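Putative immunoglobulin-blocking virulence protein (Mycoplasma mycoides subsp. capri, PDB 7ADK) probably captures host antibodies at the mycoplasma surface and, together with its partner protease MIP, promotes their dissociation from antigen. Local coordinates at residues S361-I367 against I531-V535; L504-S510 against K544-T550; W515-L520 against F551-D557; F586-G591 against N603-T607. All coordinates share one frame. Residue numbers count along the deposited sequence, not the author numbering.

Contact 1 (S361-I367 against I531-V535)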
# COMPACT_ATOMS: atom_id res chain seq x y z
N SER A 361 17.33 5.69 -26.64
CA SER A 361 16.38 6.42 -25.80
C SER A 361 17.10 7.38 -24.85
O SER A 361 18.25 7.16 -24.48
CB SER A 361 15.53 5.43 -25.01
OG SER A 361 16.32 4.65 -24.16
N ARG A 362 16.44 8.46 -24.43
CA ARG A 362 17.03 9.40 -23.48
C ARG A 362 17.01 8.86 -22.05
O ARG A 362 16.07 8.19 -21.65
CB ARG A 362 16.31 10.75 -23.55
CG ARG A 362 16.36 11.37 -24.95
CD ARG A 362 15.88 12.81 -24.93
NE ARG A 362 14.55 12.94 -24.32
CZ ARG A 362 14.13 13.92 -23.56
NH1 ARG A 362 12.93 13.93 -23.13
NH2 ARG A 362 14.88 14.90 -23.16
N SER A 363 18.06 9.17 -21.29
CA SER A 363 18.18 8.85 -19.86
C SER A 363 17.13 9.58 -19.03
O SER A 363 16.71 10.67 -19.40
CB SER A 363 19.58 9.23 -19.38
OG SER A 363 19.72 9.12 -17.99
N SER A 364 16.78 9.06 -17.86
CA SER A 364 15.90 9.73 -16.89
C SER A 364 16.36 11.14 -16.50
O SER A 364 15.53 12.02 -16.34
CB SER A 364 15.78 8.84 -15.66
OG SER A 364 15.07 9.47 -14.62
N ASP A 365 17.67 11.38 -16.37
CA ASP A 365 18.24 12.72 -16.09
C ASP A 365 18.10 13.67 -17.29
O ASP A 365 17.80 14.85 -17.10
CB ASP A 365 19.71 12.61 -15.65
CG ASP A 365 19.95 12.24 -14.18
OD1 ASP A 365 18.99 11.95 -13.43
OD2 ASP A 365 21.13 12.25 -13.75
N ARG A 366 18.26 13.17 -18.52
CA ARG A 366 17.98 13.92 -19.75
C ARG A 366 16.51 14.28 -19.87
O ARG A 366 16.18 15.40 -20.24
CB ARG A 366 18.42 13.16 -21.01
CG ARG A 366 19.91 13.25 -21.36
CD ARG A 366 20.08 13.10 -22.88
NE ARG A 366 21.47 13.15 -23.34
CZ ARG A 366 22.18 14.21 -23.65
NH1 ARG A 366 23.33 14.07 -24.23
NH2 ARG A 366 21.79 15.42 -23.40
N ILE A 367 15.62 13.33 -19.57
CA ILE A 367 14.18 13.55 -19.61
C ILE A 367 13.76 14.56 -18.54
O ILE A 367 13.04 15.49 -18.85
CB ILE A 367 13.39 12.23 -19.48
CG1 ILE A 367 13.68 11.23 -20.61
CG2 ILE A 367 11.88 12.53 -19.50
CD1 ILE A 367 13.29 9.81 -20.21
N ILE A 531 9.53 5.97 -27.41
CA ILE A 531 10.93 5.88 -27.01
C ILE A 531 11.03 6.50 -25.60
O ILE A 531 10.00 6.81 -25.01
CB ILE A 531 11.78 6.57 -28.11
CG1 ILE A 531 11.58 5.81 -29.45
CG2 ILE A 531 13.27 6.65 -27.82
CD1 ILE A 531 12.08 6.53 -30.69
N ASP A 532 12.20 6.67 -24.99
CA ASP A 532 12.31 7.20 -23.62
C ASP A 532 11.61 6.29 -22.58
O ASP A 532 11.02 6.74 -21.61
CB ASP A 532 11.93 8.69 -23.54
CG ASP A 532 12.72 9.66 -24.41
OD1 ASP A 532 13.62 9.27 -25.18
OD2 ASP A 532 12.38 10.87 -24.37
N TYR A 533 11.66 4.98 -22.83
CA TYR A 533 11.18 3.91 -21.97
C TYR A 533 12.29 3.41 -21.04
O TYR A 533 13.25 2.78 -21.49
CB TYR A 533 10.65 2.79 -22.87
CG TYR A 533 10.27 1.52 -22.16
CD1 TYR A 533 9.00 1.39 -21.57
CD2 TYR A 533 11.16 0.44 -22.14
CE1 TYR A 533 8.61 0.16 -21.02
CE2 TYR A 533 10.76 -0.79 -21.60
CZ TYR A 533 9.47 -0.94 -21.06
OH TYR A 533 9.07 -2.14 -20.57
N ASN A 534 12.16 3.71 -19.75
CA ASN A 534 13.24 3.60 -18.76
C ASN A 534 12.83 2.75 -17.54
O ASN A 534 13.11 3.12 -16.41
CB ASN A 534 13.75 5.01 -18.43
CG ASN A 534 14.53 5.69 -19.53
OD1 ASN A 534 15.12 5.09 -20.40
ND2 ASN A 534 14.58 6.97 -19.53
N VAL A 535 12.19 1.60 -17.76
CA VAL A 535 11.79 0.67 -16.68
C VAL A 535 12.70 -0.56 -16.64
O VAL A 535 12.88 -1.27 -17.63
CB VAL A 535 10.29 0.32 -16.72
CG1 VAL A 535 9.42 1.56 -16.91
CG2 VAL A 535 9.90 -0.67 -17.79
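Charge pairing dominates this contact. Arg362 NE lies 3.0 Å from Asp532 OD2, a salt bridge in which the carboxylate approaches the guanidinium edge near its plane, and Arg362 NH1 adds a weak bond of 3.3 Å to the same OD2. The other oxygen, Asp532 OD1, accepts from the backbone Arg362 N at 3.0 Å (168°), so one aspartate grips both main chain and side chain of one arginine. Among neutral hydrogen bonds, Asn534 ND2 donates to Arg362 O at 2.9 Å and a nearly straight 174°. Carbon-to-carbon packing is slight: Ile367 CD1 reaches Asp532 CB at 3.8 Å, and Ser361 CB meets Ile531 CG2 at 3.8 Å. Beyond the segments, Tyr505 OH bonds both Asp532 and Arg362, Arg352 forms a second salt bridge to Asp532, and Arg362 NH2 reaches Thr371 O. Ser363 N-caps helix 364-369, its OG accepting a weak bond from Asp365 N. The contact is a buried Arg362-Asp532 salt bridge that ties the residues leading into this capped helix to the loop before strand 547-548.

Contact 2 (L504-S510 against K544-T550)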
# COMPACT_ATOMS: atom_id res chain seq x y z
N LEU A 504 3.90 11.70 -22.88
CA LEU A 504 3.12 11.31 -21.71
C LEU A 504 4.07 10.60 -20.75
O LEU A 504 4.45 9.46 -20.99
CB LEU A 504 1.90 10.46 -22.13
CG LEU A 504 0.98 11.10 -23.18
CD1 LEU A 504 -0.26 10.25 -23.37
CD2 LEU A 504 0.52 12.49 -22.80
N TYR A 505 4.50 11.30 -19.71
CA TYR A 505 5.59 10.92 -18.81
C TYR A 505 5.11 10.83 -17.36
O TYR A 505 4.19 11.54 -16.96
CB TYR A 505 6.73 11.95 -18.88
CG TYR A 505 7.59 12.05 -20.14
CD1 TYR A 505 8.15 10.90 -20.72
CD2 TYR A 505 7.95 13.32 -20.62
CE1 TYR A 505 9.07 11.02 -21.78
CE2 TYR A 505 8.90 13.44 -21.65
CZ TYR A 505 9.47 12.29 -22.23
OH TYR A 505 10.41 12.43 -23.19
N THR A 506 5.78 10.05 -16.53
CA THR A 506 5.66 10.11 -15.06
C THR A 506 7.02 9.91 -14.43
O THR A 506 7.91 9.34 -15.06
CB THR A 506 4.71 9.06 -14.42
OG1 THR A 506 5.28 7.78 -14.37
CG2 THR A 506 3.42 8.85 -15.16
N SER A 507 7.18 10.32 -13.17
CA SER A 507 8.34 9.95 -12.34
C SER A 507 7.98 8.89 -11.28
O SER A 507 8.52 8.91 -10.18
CB SER A 507 9.00 11.20 -11.75
OG SER A 507 9.32 12.15 -12.75
N GLY A 508 7.02 8.00 -11.59
CA GLY A 508 6.51 6.93 -10.71
C GLY A 508 6.38 5.58 -11.40
O GLY A 508 7.13 5.30 -12.34
N ASN A 509 5.46 4.71 -10.98
CA ASN A 509 5.19 3.43 -11.65
C ASN A 509 4.34 3.63 -12.92
O ASN A 509 3.15 3.90 -12.85
CB ASN A 509 4.54 2.45 -10.67
CG ASN A 509 4.19 1.10 -11.29
OD1 ASN A 509 4.38 0.84 -12.47
ND2 ASN A 509 3.63 0.20 -10.53
N SER A 510 4.96 3.45 -14.08
CA SER A 510 4.37 3.68 -15.40
C SER A 510 3.71 2.47 -16.06
O SER A 510 3.24 2.60 -17.19
CB SER A 510 5.43 4.27 -16.32
OG SER A 510 5.56 5.63 -15.98
N LYS A 544 13.76 8.64 -7.87
CA LYS A 544 12.78 9.02 -8.89
C LYS A 544 13.39 8.77 -10.27
O LYS A 544 14.42 9.34 -10.60
CB LYS A 544 12.32 10.49 -8.70
CG LYS A 544 11.75 10.84 -7.31
CD LYS A 544 10.48 10.08 -6.87
CE LYS A 544 9.21 10.62 -7.54
NZ LYS A 544 8.03 9.78 -7.28
N ILE A 545 12.74 7.93 -11.06
CA ILE A 545 13.10 7.63 -12.45
C ILE A 545 11.94 8.05 -13.35
O ILE A 545 10.79 7.78 -13.02
CB ILE A 545 13.46 6.13 -12.62
CG1 ILE A 545 14.66 5.69 -11.75
CG2 ILE A 545 13.72 5.74 -14.08
CD1 ILE A 545 16.00 6.35 -12.07
N THR A 546 12.23 8.69 -14.47
CA THR A 546 11.23 9.21 -15.40
C THR A 546 11.17 8.38 -16.67
O THR A 546 12.19 7.99 -17.23
CB THR A 546 11.47 10.69 -15.68
OG1 THR A 546 11.45 11.41 -14.46
CG2 THR A 546 10.39 11.33 -16.54
N THR A 547 9.97 8.08 -17.15
CA THR A 547 9.73 7.20 -18.31
C THR A 547 8.41 7.53 -19.00
O THR A 547 7.52 8.10 -18.38
CB THR A 547 9.80 5.73 -17.85
OG1 THR A 547 9.57 4.83 -18.91
CG2 THR A 547 8.80 5.39 -16.77
N ARG A 548 8.25 7.15 -20.26
CA ARG A 548 6.94 7.16 -20.92
C ARG A 548 5.98 6.15 -20.29
O ARG A 548 6.40 5.05 -19.90
CB ARG A 548 7.08 7.04 -22.44
CG ARG A 548 7.58 5.71 -23.01
CD ARG A 548 6.54 4.59 -23.12
NE ARG A 548 7.00 3.54 -24.03
CZ ARG A 548 6.49 2.35 -24.21
NH1 ARG A 548 5.42 1.95 -23.60
NH2 ARG A 548 7.08 1.51 -24.99
N ILE A 549 4.70 6.49 -20.20
CA ILE A 549 3.67 5.60 -19.64
C ILE A 549 3.38 4.44 -20.60
O ILE A 549 3.31 4.62 -21.82
CB ILE A 549 2.39 6.37 -19.27
CG1 ILE A 549 2.62 7.43 -18.19
CG2 ILE A 549 1.28 5.46 -18.77
CD1 ILE A 549 1.67 8.61 -18.32
N THR A 550 3.18 3.24 -20.07
CA THR A 550 2.56 2.12 -20.79
C THR A 550 1.06 2.14 -20.54
O THR A 550 0.61 2.12 -19.40
CB THR A 550 3.13 0.77 -20.34
OG1 THR A 550 4.48 0.68 -20.71
CG2 THR A 550 2.45 -0.42 -20.99
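The shortest bond between the segments joins two hydroxyls: Ser507 OG and Thr546 OG1 are 2.8 Å apart; the charged Lys544 NZ donates to the backbone Ser507 O at 3.1 Å. The backbone ladder follows. Thr506 and Thr547 form an antiparallel hydrogen-bonded pair, with Thr506 N to Thr547 O and Thr547 N to Thr506 O both 3.2 Å; Ile549 N to Leu504 O, 3.1 Å, extends it past the non-hydrogen-bonded pair Tyr505-Arg548. Beyond the ladder, Thr550 N donates to Ser510 O at 3.0 Å, so the loop after strand 502-506 comes back to the same partner. Within segment 504-510, Thr506 OG1 accepts from Gly508 N at 3.3 Å and donates to Ser510 OG at 2.7 Å. Packing lies on the face of Thr506 and Thr547, where Thr506 CG2 touches Ile549 CG1 at 3.4 Å and Ser510 OG approaches Thr547 CG2 at 3.3 Å. Tyr505 diverges from Arg548, and its hydroxyl bonds Asp532 and Arg362. Strand 502-506 also pairs in parallel with strand 473-481, so this contact adds a short antiparallel strand to a mixed sheet, with an ST turn at Thr506 where the chain leaves it.

Contact 3 (W515-L520 against F551-D557)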
# COMPACT_ATOMS: atom_id res chain seq x y z
N TRP A 515 -3.71 3.15 -15.66
CA TRP A 515 -3.26 4.22 -16.55
C TRP A 515 -4.14 4.13 -17.79
O TRP A 515 -4.17 3.09 -18.46
CB TRP A 515 -1.78 4.09 -16.94
CG TRP A 515 -0.79 4.67 -15.99
CD1 TRP A 515 0.15 3.98 -15.30
CD2 TRP A 515 -0.57 6.07 -15.67
NE1 TRP A 515 0.87 4.84 -14.51
CE2 TRP A 515 0.42 6.13 -14.65
CE3 TRP A 515 -1.11 7.29 -16.11
CZ2 TRP A 515 0.74 7.33 -14.02
CZ3 TRP A 515 -0.74 8.51 -15.52
CH2 TRP A 515 0.16 8.53 -14.45
N SER A 516 -4.84 5.21 -18.13
CA SER A 516 -5.74 5.24 -19.28
C SER A 516 -5.46 6.44 -20.17
O SER A 516 -4.99 7.47 -19.71
CB SER A 516 -7.19 5.33 -18.82
OG SER A 516 -7.53 4.43 -17.80
N TYR A 517 -5.84 6.34 -21.44
CA TYR A 517 -5.99 7.49 -22.32
C TYR A 517 -7.33 7.38 -23.03
O TYR A 517 -7.85 6.29 -23.25
CB TYR A 517 -4.80 7.61 -23.28
CG TYR A 517 -4.66 6.51 -24.32
CD1 TYR A 517 -4.09 5.28 -23.96
CD2 TYR A 517 -5.06 6.72 -25.65
CE1 TYR A 517 -3.91 4.27 -24.91
CE2 TYR A 517 -4.89 5.71 -26.61
CZ TYR A 517 -4.30 4.48 -26.25
OH TYR A 517 -4.06 3.54 -27.18
N ASN A 518 -7.90 8.53 -23.38
CA ASN A 518 -9.00 8.55 -24.33
C ASN A 518 -8.39 8.50 -25.74
O ASN A 518 -7.62 9.39 -26.08
CB ASN A 518 -9.87 9.79 -24.07
CG ASN A 518 -11.19 9.74 -24.80
OD1 ASN A 518 -11.28 9.29 -25.92
ND2 ASN A 518 -12.25 10.19 -24.19
N PRO A 519 -8.71 7.52 -26.59
CA PRO A 519 -8.10 7.46 -27.91
C PRO A 519 -8.48 8.64 -28.81
O PRO A 519 -7.67 9.07 -29.61
CB PRO A 519 -8.52 6.11 -28.47
CG PRO A 519 -9.83 5.79 -27.76
CD PRO A 519 -9.61 6.40 -26.38
N LEU A 520 -9.64 9.26 -28.60
CA LEU A 520 -10.06 10.47 -29.30
C LEU A 520 -9.25 11.72 -28.91
O LEU A 520 -9.13 12.64 -29.71
CB LEU A 520 -11.55 10.70 -29.04
CG LEU A 520 -12.46 9.53 -29.47
CD1 LEU A 520 -13.85 9.74 -28.90
CD2 LEU A 520 -12.54 9.44 -30.98
N PHE A 551 0.28 2.15 -21.62
CA PHE A 551 -1.17 2.12 -21.55
C PHE A 551 -1.71 0.82 -22.11
O PHE A 551 -1.57 0.54 -23.29
CB PHE A 551 -1.72 3.30 -22.33
CG PHE A 551 -1.33 4.66 -21.81
CD1 PHE A 551 -2.08 5.25 -20.79
CD2 PHE A 551 -0.25 5.35 -22.38
CE1 PHE A 551 -1.76 6.54 -20.34
CE2 PHE A 551 0.07 6.64 -21.93
CZ PHE A 551 -0.69 7.24 -20.91
N ASN A 552 -2.41 0.04 -21.29
CA ASN A 552 -3.20 -1.10 -21.75
C ASN A 552 -4.72 -0.83 -21.69
O ASN A 552 -5.50 -1.73 -21.99
CB ASN A 552 -2.74 -2.36 -20.99
CG ASN A 552 -2.63 -3.57 -21.89
OD1 ASN A 552 -3.58 -4.01 -22.52
ND2 ASN A 552 -1.47 -4.14 -22.03
N THR A 553 -5.16 0.38 -21.34
CA THR A 553 -6.57 0.78 -21.20
C THR A 553 -6.95 1.86 -22.20
O THR A 553 -6.22 2.83 -22.36
CB THR A 553 -6.90 1.28 -19.78
OG1 THR A 553 -6.69 0.27 -18.85
CG2 THR A 553 -8.34 1.73 -19.58
N LEU A 554 -8.14 1.72 -22.80
CA LEU A 554 -8.86 2.80 -23.46
C LEU A 554 -10.02 3.26 -22.57
O LEU A 554 -10.87 2.45 -22.22
CB LEU A 554 -9.37 2.31 -24.82
CG LEU A 554 -8.32 1.77 -25.79
CD1 LEU A 554 -8.98 1.44 -27.12
CD2 LEU A 554 -7.22 2.78 -26.03
N ALA A 555 -10.08 4.55 -22.23
CA ALA A 555 -11.10 5.12 -21.35
C ALA A 555 -11.85 6.27 -22.03
O ALA A 555 -11.30 7.35 -22.20
CB ALA A 555 -10.45 5.57 -20.04
N PHE A 556 -13.11 6.06 -22.39
CA PHE A 556 -13.95 7.09 -23.01
C PHE A 556 -14.59 8.02 -21.96
O PHE A 556 -14.82 7.60 -20.82
CB PHE A 556 -14.96 6.42 -23.93
CG PHE A 556 -14.31 5.72 -25.11
CD1 PHE A 556 -14.04 6.45 -26.28
CD2 PHE A 556 -13.95 4.37 -25.03
CE1 PHE A 556 -13.43 5.82 -27.37
CE2 PHE A 556 -13.34 3.74 -26.13
CZ PHE A 556 -13.09 4.46 -27.30
N ASP A 557 -14.84 9.27 -22.31
CA ASP A 557 -15.40 10.29 -21.41
C ASP A 557 -16.89 10.54 -21.71
O ASP A 557 -17.45 10.03 -22.69
CB ASP A 557 -14.53 11.56 -21.44
CG ASP A 557 -14.57 12.38 -20.14
OD1 ASP A 557 -15.40 12.09 -19.25
OD2 ASP A 557 -13.74 13.31 -19.98
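Tyr517 and Phe551 make the apolar centre. Their rings meet T-shaped, the edge of Tyr517 toward the face of Phe551, with centroids 5.3 Å apart and planes at 74°; Tyr517 CZ also presses on Leu554 CD2 at 3.4 Å. Phe585 meets both rings, and Val576 of helix 567-579 packs on Tyr517. Farther along, Pro519 CD sits over the face of the Phe556 ring, 4.3 Å from its centroid and 23° off the normal, a CH-pi contact, while Leu520 CD1 approaches the edge of that ring, 4.2 Å from Phe556 CD1. Ser516 CB and Ala555 CB, 3.5 Å apart, pack close together. The backbones run parallel through the Tyr517-Leu554 bridge, where Ala555 N donates to Tyr517 O at 3.0 Å and 175°, followed by a CA-H...O contact of 3.4 Å from Asn518 CA to Ala555 O. At the polar edge, Asn518 OD1 accepts from Leu520 N at 3.1 Å, an Asx turn leading into the 3-10 segment, and Asn518 ND2 bonds Asp560. With one hydrogen bond between the segments against 636 Å² of buried surface, this margin of the five-stranded parallel sheet rests mainly on aromatic and aliphatic packing.

Contact 4 (F586-G591 against N603-T607)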
# COMPACT_ATOMS: atom_id res chain seq x y z
N PHE A 586 -0.01 2.86 -30.08
CA PHE A 586 -1.31 2.20 -30.19
C PHE A 586 -1.24 0.67 -30.04
O PHE A 586 -2.27 0.00 -30.08
CB PHE A 586 -2.01 2.64 -31.48
CG PHE A 586 -2.30 4.13 -31.47
CD1 PHE A 586 -3.16 4.68 -30.51
CD2 PHE A 586 -1.61 4.98 -32.34
CE1 PHE A 586 -3.36 6.06 -30.45
CE2 PHE A 586 -1.79 6.36 -32.26
CZ PHE A 586 -2.67 6.91 -31.32
N GLN A 587 -0.06 0.12 -29.78
CA GLN A 587 0.16 -1.31 -29.57
C GLN A 587 0.09 -1.74 -28.10
O GLN A 587 0.14 -2.92 -27.80
CB GLN A 587 1.47 -1.73 -30.22
CG GLN A 587 1.35 -1.64 -31.74
CD GLN A 587 2.68 -1.57 -32.47
OE1 GLN A 587 3.74 -1.86 -31.95
NE2 GLN A 587 2.66 -1.19 -33.71
N GLY A 588 -0.02 -0.82 -27.15
CA GLY A 588 0.07 -1.15 -25.73
C GLY A 588 1.46 -1.62 -25.30
O GLY A 588 2.45 -1.36 -25.98
N GLY A 589 1.55 -2.31 -24.17
CA GLY A 589 2.82 -2.70 -23.54
C GLY A 589 3.60 -3.88 -24.14
O GLY A 589 4.69 -4.15 -23.70
N HIS A 590 3.08 -4.61 -25.11
CA HIS A 590 3.74 -5.78 -25.70
C HIS A 590 4.40 -5.51 -27.07
O HIS A 590 5.30 -6.24 -27.46
CB HIS A 590 2.71 -6.92 -25.74
CG HIS A 590 3.11 -8.18 -26.45
ND1 HIS A 590 3.46 -9.38 -25.84
CD2 HIS A 590 3.21 -8.34 -27.80
CE1 HIS A 590 3.70 -10.24 -26.84
NE2 HIS A 590 3.57 -9.64 -28.02
N GLY A 591 4.02 -4.45 -27.78
CA GLY A 591 4.68 -4.05 -29.03
C GLY A 591 4.28 -4.84 -30.29
O GLY A 591 3.19 -5.42 -30.33
N ASN A 603 -0.38 -8.05 -34.13
CA ASN A 603 0.21 -7.04 -33.27
C ASN A 603 -0.55 -6.87 -31.96
O ASN A 603 -1.74 -7.17 -31.89
CB ASN A 603 0.29 -5.74 -34.07
CG ASN A 603 1.26 -5.86 -35.20
OD1 ASN A 603 2.42 -5.54 -35.05
ND2 ASN A 603 0.89 -6.42 -36.32
N SER A 604 0.11 -6.35 -30.93
CA SER A 604 -0.53 -6.01 -29.66
C SER A 604 -1.42 -4.76 -29.77
O SER A 604 -1.30 -3.98 -30.70
CB SER A 604 0.54 -5.86 -28.59
OG SER A 604 -0.00 -5.49 -27.36
N TYR A 605 -2.34 -4.61 -28.83
CA TYR A 605 -3.32 -3.53 -28.70
C TYR A 605 -3.71 -3.40 -27.23
O TYR A 605 -3.60 -4.39 -26.51
CB TYR A 605 -4.55 -3.86 -29.58
CG TYR A 605 -5.14 -5.26 -29.43
CD1 TYR A 605 -4.54 -6.33 -30.10
CD2 TYR A 605 -6.26 -5.49 -28.61
CE1 TYR A 605 -5.01 -7.64 -29.92
CE2 TYR A 605 -6.75 -6.80 -28.45
CZ TYR A 605 -6.13 -7.88 -29.10
OH TYR A 605 -6.64 -9.13 -28.99
N PRO A 606 -4.20 -2.25 -26.73
CA PRO A 606 -4.69 -2.12 -25.37
C PRO A 606 -5.95 -2.96 -25.14
O PRO A 606 -7.02 -2.69 -25.68
CB PRO A 606 -4.89 -0.63 -25.12
CG PRO A 606 -4.98 -0.04 -26.50
CD PRO A 606 -4.20 -0.97 -27.39
N THR A 607 -5.80 -4.02 -24.35
CA THR A 607 -6.80 -5.06 -24.08
C THR A 607 -7.82 -4.70 -22.99
O THR A 607 -8.71 -5.50 -22.72
CB THR A 607 -6.13 -6.40 -23.72
OG1 THR A 607 -5.38 -6.31 -22.53
CG2 THR A 607 -5.22 -6.91 -24.82
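Ser604, with 92 Å² covered, is the hub of this loop pair. Its OG donates to Gln587 O at 2.6 Å and its backbone acts as well, Ser604 N bonding Gly591 O at 3.3 Å and 154°. The two acceptors are four residues apart, so the 586-591 turn curls around one serine; Ser604 OG also lies 3.5 Å from His590 CB. Gln587, the next most covered at 55 Å², brings its CA within 3.2 Å of Ser604 O in a CA-H...O contact, while its side-chain NE2 bonds Asn581 O. Pro606 contributes 31 Å², its CD resting 3.4 Å from Phe586 O; outside the pair, Pro606 and Phe586 both pack on Tyr517 and Val576. Gly588 and Gly591 have phi of 67° and 80°, values that favour glycine, and a CB on Gly588 would sit 3.5 Å from Pro606 N. Lacking strand pairing, this is a loop-to-loop contact in which Ser604 holds a glycine-rich turn, within the connection from helix 567-579 to strand 608-610 of the parallel sheet.

In the fold
Contact 3 is the most buried of the four and the most apolar, whereas contacts 1, 2 and 4 are partly buried and rely more on polar bonds. Contacts 1 and 2 merge at Tyr505, which joins the charged cluster of contact 1 to the mixed sheet of contact 2. Contacts 2 and 3 follow one another along the same two lengths of chain: 504-510 meets 544-550 antiparallel in the mixed sheet, and 515-520 meets 551-557 parallel in the five-stranded one; Trp515, packed on Thr506 and Ile549, bridges them. Contact 4 packs against contact 3 through Pro606 on Leu554 and Phe586 on Tyr517, while Thr607 N bonds Asn552 OD1 just ahead of the neighbouring strands 608-610 and 553-555.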